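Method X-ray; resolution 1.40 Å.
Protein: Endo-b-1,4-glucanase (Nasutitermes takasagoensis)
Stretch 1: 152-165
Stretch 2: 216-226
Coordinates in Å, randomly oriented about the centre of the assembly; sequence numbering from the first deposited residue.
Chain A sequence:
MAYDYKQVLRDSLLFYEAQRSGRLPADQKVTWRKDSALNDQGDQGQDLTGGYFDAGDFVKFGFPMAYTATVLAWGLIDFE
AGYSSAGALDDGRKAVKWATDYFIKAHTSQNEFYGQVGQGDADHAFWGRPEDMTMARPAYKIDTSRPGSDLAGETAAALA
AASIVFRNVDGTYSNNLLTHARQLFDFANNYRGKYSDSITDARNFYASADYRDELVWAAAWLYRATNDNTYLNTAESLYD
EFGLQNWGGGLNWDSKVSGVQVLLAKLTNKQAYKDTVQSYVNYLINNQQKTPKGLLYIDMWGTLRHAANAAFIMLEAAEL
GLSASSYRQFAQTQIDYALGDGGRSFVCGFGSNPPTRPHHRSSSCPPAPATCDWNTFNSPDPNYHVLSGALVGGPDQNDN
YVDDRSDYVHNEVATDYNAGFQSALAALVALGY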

# COMPACT_ATOMS: atom_id res chain seq x y z
N ALA A 152 -12.76 -5.53 -5.61
CA ALA A 152 -13.89 -4.78 -5.07
C ALA A 152 -13.86 -4.80 -3.54
O ALA A 152 -14.16 -3.80 -2.89
CB ALA A 152 -15.21 -5.39 -5.57
N GLY A 153 -13.47 -5.95 -2.98
CA GLY A 153 -13.39 -6.08 -1.54
C GLY A 153 -12.32 -5.21 -0.91
O GLY A 153 -12.58 -4.53 0.09
N GLU A 154 -11.12 -5.20 -1.49
CA GLU A 154 -10.06 -4.38 -0.93
C GLU A 154 -10.42 -2.91 -1.05
O GLU A 154 -10.12 -2.12 -0.16
CB GLU A 154 -8.73 -4.65 -1.64
CG GLU A 154 -7.53 -3.97 -0.96
CD GLU A 154 -7.33 -4.43 0.47
OE1 GLU A 154 -7.28 -5.66 0.69
OE2 GLU A 154 -7.22 -3.58 1.38
N THR A 155 -11.06 -2.54 -2.15
CA THR A 155 -11.45 -1.15 -2.35
C THR A 155 -12.53 -0.77 -1.34
O THR A 155 -12.52 0.34 -0.80
CB THR A 155 -11.95 -0.92 -3.79
OG1 THR A 155 -10.92 -1.31 -4.71
CG2 THR A 155 -12.27 0.56 -4.01
N ALA A 156 -13.46 -1.69 -1.07
CA ALA A 156 -14.50 -1.42 -0.09
C ALA A 156 -13.86 -1.21 1.29
O ALA A 156 -14.27 -0.34 2.06
CB ALA A 156 -15.48 -2.58 -0.04
N ALA A 157 -12.84 -2.01 1.59
CA ALA A 157 -12.13 -1.90 2.86
C ALA A 157 -11.44 -0.54 2.96
O ALA A 157 -11.50 0.12 4.00
CB ALA A 157 -11.10 -3.02 2.99
N ALA A 158 -10.78 -0.13 1.88
CA ALA A 158 -10.08 1.15 1.87
C ALA A 158 -11.07 2.30 2.09
O ALA A 158 -10.80 3.22 2.85
CB ALA A 158 -9.35 1.34 0.54
N LEU A 159 -12.21 2.22 1.41
CA LEU A 159 -13.23 3.26 1.54
C LEU A 159 -13.81 3.30 2.95
O LEU A 159 -14.03 4.38 3.51
CB LEU A 159 -14.32 3.04 0.50
CG LEU A 159 -13.87 3.24 -0.95
CD1 LEU A 159 -14.92 2.68 -1.90
CD2 LEU A 159 -13.64 4.72 -1.22
N ALA A 160 -14.06 2.13 3.52
CA ALA A 160 -14.62 2.05 4.86
C ALA A 160 -13.60 2.59 5.87
O ALA A 160 -13.95 3.35 6.77
CB ALA A 160 -14.98 0.61 5.20
N ALA A 161 -12.34 2.20 5.71
CA ALA A 161 -11.30 2.68 6.61
C ALA A 161 -11.19 4.19 6.49
O ALA A 161 -11.09 4.91 7.49
CB ALA A 161 -9.97 2.02 6.28
N ALA A 162 -11.22 4.69 5.25
CA ALA A 162 -11.13 6.12 5.02
C ALA A 162 -12.32 6.86 5.64
O ALA A 162 -12.17 7.98 6.13
CB ALA A 162 -11.04 6.41 3.53
N SER A 163 -13.50 6.25 5.62
CA SER A 163 -14.68 6.91 6.18
C SER A 163 -14.47 7.17 7.67
O SER A 163 -14.97 8.15 8.21
CB SER A 163 -15.94 6.06 5.96
OG SER A 163 -16.01 4.94 6.82
N ILE A 164 -13.71 6.30 8.33
CA ILE A 164 -13.42 6.46 9.75
C ILE A 164 -12.44 7.62 9.92
O ILE A 164 -12.60 8.48 10.78
CB ILE A 164 -12.80 5.17 10.35
CG1 ILE A 164 -13.83 4.04 10.28
CG2 ILE A 164 -12.37 5.41 11.79
CD1 ILE A 164 -13.26 2.68 10.64
N VAL A 165 -11.42 7.65 9.06
CA VAL A 165 -10.42 8.71 9.11
C VAL A 165 -11.05 10.10 9.02
O VAL A 165 -10.66 11.02 9.74
CB VAL A 165 -9.40 8.55 7.95
CG1 VAL A 165 -8.53 9.80 7.83
CG2 VAL A 165 -8.54 7.33 8.18
N VAL A 216 -13.74 -11.20 3.91
CA VAL A 216 -13.73 -11.12 5.37
C VAL A 216 -13.13 -9.77 5.80
O VAL A 216 -13.64 -9.11 6.70
CB VAL A 216 -12.88 -12.26 5.98
CG1 VAL A 216 -12.92 -12.17 7.50
CG2 VAL A 216 -13.39 -13.61 5.51
N TRP A 217 -12.05 -9.39 5.13
CA TRP A 217 -11.35 -8.13 5.39
C TRP A 217 -12.31 -6.95 5.20
O TRP A 217 -12.43 -6.08 6.06
CB TRP A 217 -10.15 -8.04 4.44
CG TRP A 217 -9.29 -6.81 4.47
CD1 TRP A 217 -9.04 -5.97 3.41
CD2 TRP A 217 -8.42 -6.37 5.53
NE1 TRP A 217 -8.07 -5.05 3.74
CE2 TRP A 217 -7.68 -5.27 5.04
CE3 TRP A 217 -8.20 -6.80 6.84
CZ2 TRP A 217 -6.72 -4.60 5.81
CZ3 TRP A 217 -7.25 -6.13 7.62
CH2 TRP A 217 -6.52 -5.04 7.10
N ALA A 218 -13.00 -6.94 4.06
CA ALA A 218 -13.95 -5.87 3.75
C ALA A 218 -15.10 -5.83 4.76
O ALA A 218 -15.50 -4.76 5.22
CB ALA A 218 -14.50 -6.05 2.34
N ALA A 219 -15.65 -7.00 5.08
CA ALA A 219 -16.75 -7.08 6.03
C ALA A 219 -16.33 -6.55 7.40
O ALA A 219 -17.07 -5.83 8.05
CB ALA A 219 -17.24 -8.52 6.16
N ALA A 220 -15.12 -6.92 7.82
CA ALA A 220 -14.62 -6.46 9.11
C ALA A 220 -14.48 -4.94 9.14
O ALA A 220 -14.88 -4.29 10.11
CB ALA A 220 -13.27 -7.12 9.41
N TRP A 221 -13.92 -4.37 8.08
CA TRP A 221 -13.76 -2.92 8.02
C TRP A 221 -15.11 -2.21 7.98
O TRP A 221 -15.27 -1.15 8.60
CB TRP A 221 -12.91 -2.52 6.80
CG TRP A 221 -11.45 -2.56 7.11
CD1 TRP A 221 -10.54 -3.49 6.69
CD2 TRP A 221 -10.73 -1.65 7.95
NE1 TRP A 221 -9.30 -3.22 7.22
CE2 TRP A 221 -9.39 -2.10 8.00
CE3 TRP A 221 -11.09 -0.51 8.68
CZ2 TRP A 221 -8.41 -1.44 8.75
CZ3 TRP A 221 -10.12 0.15 9.42
CH2 TRP A 221 -8.79 -0.32 9.45
N LEU A 222 -16.07 -2.78 7.27
CA LEU A 222 -17.40 -2.17 7.21
C LEU A 222 -18.05 -2.20 8.58
O LEU A 222 -18.75 -1.26 8.96
CB LEU A 222 -18.27 -2.89 6.18
CG LEU A 222 -18.09 -2.34 4.76
CD1 LEU A 222 -18.73 -3.27 3.76
CD2 LEU A 222 -18.69 -0.94 4.69
N TYR A 223 -17.82 -3.27 9.34
CA TYR A 223 -18.39 -3.34 10.68
C TYR A 223 -17.78 -2.23 11.53
O TYR A 223 -18.48 -1.52 12.25
CB TYR A 223 -18.09 -4.69 11.33
CG TYR A 223 -18.48 -4.74 12.79
CD1 TYR A 223 -19.80 -4.53 13.19
CD2 TYR A 223 -17.52 -4.96 13.78
CE1 TYR A 223 -20.16 -4.54 14.54
CE2 TYR A 223 -17.87 -4.97 15.13
CZ TYR A 223 -19.19 -4.76 15.50
OH TYR A 223 -19.53 -4.77 16.83
N ARG A 224 -16.46 -2.08 11.44
CA ARG A 224 -15.77 -1.05 12.21
C ARG A 224 -16.27 0.35 11.87
O ARG A 224 -16.37 1.21 12.74
CB ARG A 224 -14.26 -1.14 11.96
CG ARG A 224 -13.45 -0.19 12.82
CD ARG A 224 -11.96 -0.36 12.59
NE ARG A 224 -11.19 0.33 13.62
CZ ARG A 224 -9.89 0.16 13.82
NH1 ARG A 224 -9.20 -0.69 13.07
NH2 ARG A 224 -9.28 0.82 14.80
N ALA A 225 -16.58 0.57 10.59
CA ALA A 225 -17.03 1.88 10.12
C ALA A 225 -18.52 2.18 10.31
O ALA A 225 -18.93 3.34 10.25
CB ALA A 225 -16.68 2.03 8.64
N THR A 226 -19.32 1.14 10.56
CA THR A 226 -20.76 1.33 10.72
C THR A 226 -21.34 0.87 12.05
O THR A 226 -22.39 1.36 12.47
CB THR A 226 -21.52 0.59 9.61
OG1 THR A 226 -21.28 -0.82 9.75
CG2 THR A 226 -21.05 1.05 8.24
O HOH W 1 -17.39 5.62 9.24

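The most unusual feature of this contact is how near the two helices lie: their axes approach to 8.0 Å, and the CA atoms of Ala157 and Ala218 are 4.5 Å apart. The helices run in nearly the same direction, 19° from parallel, and small residues make the closeness possible. Gly153, Ala156, Ala157 and Ala160 on one side meet Ala218 and Ala225 on the other, so backbone itself becomes packing surface. The carbonyl Gly153 O lies 3.3 Å from Ala218 CB, and Ala157 CB lies 4.1 Å from Ala218 CA.

Against this thin seam one large side chain, Trp221, is set as a knob among Ala157, Ala160, Ala161 and Ile164. Ala161 CB lies over one face of the Trp221 indole, 3.9 Å from the centroid of its six-membered ring and 22° off the normal, a CH-pi contact, while Ile164 CD1 meets the ring edge, 4.2 Å from Trp221 CZ3. Three alanines and the isoleucine end thus line the pocket that holds this side chain.

One turn earlier, Trp217 supplies the single direct hydrogen bond between the helices. Trp217 NE1 donates to Glu154 OE2 at 2.9 Å, near the plane of the ring. The Glu154 CA-to-CB bond points away from the partner helix, yet the chain bends back through chi1 t and chi2 p to place its carboxylate at the indole in a buried setting. Ala157 CB, 3.6 Å from Trp217 CD1, packs beside this polar pair.

Toward the C-terminal ends, Ala225 CB fits 3.6 Å from Ala160 O and 3.9 Å from Ile164 CG1. Ser163 OG donates to Ala160 O at 2.6 Å, using its proton within its own helix, and accepts from a water that also donates to Ala225 O, both at 2.9 Å, bridging the helices.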